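Local atomic coordinates of capsid protein VP1 (Human polyomavirus 12, PDB entry 6Y5Z), a protein that probably assembles as disulfide-linked pentamers into the icosahedral T=7 capsid of a polyomavirus. Residues 30-34 with 35-39. Residues are numbered along the deposited sequence; the frame is centred on the assembly and turned at random.
Sequences MGVND and ETNTW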
loop_
_atom_site.group_PDB
_atom_site.type_symbol
_atom_site.label_atom_id
_atom_site.label_comp_id
_atom_site.label_asym_id
_atom_site.label_seq_id
_atom_site.Cartn_x
_atom_site.Cartn_y
_atom_site.Cartn_z
ATOM N N MET D 30 27.861 6.016 -2.853
ATOM C CA MET D 30 27.561 4.659 -2.357
ATOM C C MET D 30 28.810 3.959 -1.826
ATOM O O MET D 30 28.685 2.830 -1.405
ATOM C CB MET D 30 26.955 3.838 -3.485
ATOM C CG MET D 30 25.579 4.352 -3.886
ATOM S SD MET D 30 24.312 4.122 -2.579
ATOM C CE MET D 30 24.140 5.782 -1.945
ATOM N N GLY D 31 29.968 4.623 -1.846
ATOM C CA GLY D 31 31.249 4.040 -1.421
ATOM C C GLY D 31 32.302 4.215 -2.497
ATOM O O GLY D 31 33.405 4.729 -2.193
ATOM N N VAL D 32 31.984 3.807 -3.720
ATOM C CA VAL D 32 32.801 4.171 -4.908
ATOM C C VAL D 32 32.331 5.573 -5.287
ATOM O O VAL D 32 31.338 5.718 -6.017
ATOM C CB VAL D 32 32.752 3.144 -6.043
ATOM C CG1 VAL D 32 33.654 3.560 -7.191
ATOM C CG2 VAL D 32 33.141 1.755 -5.554
ATOM N N ASN D 33 33.002 6.580 -4.741
ATOM C CA ASN D 33 32.582 7.999 -4.834
ATOM C C ASN D 33 33.372 8.741 -5.919
ATOM O O ASN D 33 33.069 9.907 -6.169
ATOM C CB ASN D 33 32.705 8.673 -3.476
ATOM C CG ASN D 33 31.785 8.067 -2.443
ATOM O OD1 ASN D 33 30.864 7.319 -2.783
ATOM N ND2 ASN D 33 32.005 8.413 -1.183
ATOM N N ASP D 34 34.284 8.052 -6.586
ATOM C CA ASP D 34 35.161 8.622 -7.645
ATOM C C ASP D 34 34.529 8.359 -9.011
ATOM O O ASP D 34 34.412 7.189 -9.407
ATOM C CB ASP D 34 36.555 8.006 -7.502
ATOM C CG ASP D 34 37.577 8.334 -8.570
ATOM O OD1 ASP D 34 37.261 9.016 -9.571
ATOM O OD2 ASP D 34 38.703 7.800 -8.411
ATOM N N GLU D 35 34.154 9.434 -9.718
ATOM C CA GLU D 35 33.425 9.368 -11.003
ATOM C C GLU D 35 34.244 8.680 -12.101
ATOM O O GLU D 35 33.641 8.325 -13.130
ATOM C CB GLU D 35 32.992 10.764 -11.465
ATOM C CG GLU D 35 34.154 11.618 -11.950
ATOM C CD GLU D 35 33.763 13.014 -12.395
ATOM O OE1 GLU D 35 34.595 13.648 -13.070
ATOM O OE2 GLU D 35 32.622 13.457 -12.096
ATOM N N THR D 36 35.561 8.497 -11.923
ATOM C CA THR D 36 36.415 7.805 -12.928
ATOM C C THR D 36 36.478 6.303 -12.659
ATOM O O THR D 36 36.987 5.564 -13.517
ATOM C CB THR D 36 37.822 8.428 -12.948
ATOM O OG1 THR D 36 38.516 8.106 -11.737
ATOM C CG2 THR D 36 37.750 9.931 -13.098
ATOM N N ASN D 37 35.977 5.837 -11.518
ATOM C CA ASN D 37 36.034 4.402 -11.156
ATOM C C ASN D 37 34.921 3.630 -11.875
ATOM O O ASN D 37 33.787 4.122 -11.930
ATOM C CB ASN D 37 36.012 4.248 -9.638
ATOM C CG ASN D 37 36.302 2.836 -9.201
ATOM O OD1 ASN D 37 35.567 1.900 -9.530
ATOM N ND2 ASN D 37 37.418 2.673 -8.507
ATOM N N THR D 38 35.240 2.453 -12.410
ATOM C CA THR D 38 34.322 1.622 -13.220
ATOM C C THR D 38 33.070 1.246 -12.406
ATOM O O THR D 38 32.065 0.883 -13.045
ATOM C CB THR D 38 35.069 0.401 -13.763
ATOM O OG1 THR D 38 34.337 -0.231 -14.810
ATOM C CG2 THR D 38 35.403 -0.589 -12.665
ATOM N N TRP D 39 33.119 1.264 -11.072
ATOM C CA TRP D 39 31.949 0.924 -10.217
ATOM C C TRP D 39 31.337 2.182 -9.593
ATOM O O TRP D 39 30.627 2.054 -8.580
ATOM C CB TRP D 39 32.350 -0.114 -9.153
ATOM C CG TRP D 39 32.470 -1.478 -9.749
ATOM C CD1 TRP D 39 33.621 -2.144 -10.077
ATOM C CD2 TRP D 39 31.387 -2.333 -10.138
ATOM N NE1 TRP D 39 33.317 -3.348 -10.639
ATOM C CE2 TRP D 39 31.955 -3.501 -10.688
ATOM C CE3 TRP D 39 29.999 -2.240 -10.040
ATOM C CZ2 TRP D 39 31.177 -4.566 -11.133
ATOM C CZ3 TRP D 39 29.237 -3.276 -10.512
ATOM C CH2 TRP D 39 29.812 -4.437 -11.031
HETATM O O HOH W 1 34.424 12.031 -8.409
HETATM O O HOH W 2 38.850 5.056 -7.502
#
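A type I beta turn from D34 to N37 reverses the surface loop between strands 9-26 and 66-71 of this polyomavirus coat protein. N37 N donates to D34 O at 3.0 Å and closes the turn. The D34 side chain braces the same turn. Its CG stands anti to the backbone N (chi1 174°), which carries the carboxylate forward to T36. There OD1 of D34 accepts twice, from T36 N at 2.9 Å and from T36 OG1 at 2.7 Å. Both donors come from one face of the carboxylate, the hydroxyl on the syn side. The other oxygen, OD2, takes a hydrogen bond from a water, which in turn accepts from N37 ND2 and so links the two ends of the turn. N37, the last residue of the turn, starts an Asx turn of its own: its OD1 accepts from W39 N in the carbonyl plane, on a lone pair, at 3.0 Å. This bond and the water on ND2 together hold the N37 amide. The loop also faces a second subunit of the pentamer. T38 OG1 is hydrogen-bonded to H144 and R52 of that subunit, while the W39 ring makes cation-pi contacts with R258 of its own chain and R52 of the neighbour. V32 crosses the N37 side chain at about a right angle and packs against W39, with CG1 3.4 Å from N37 CG and CG2 4.1 Å from W39 CB.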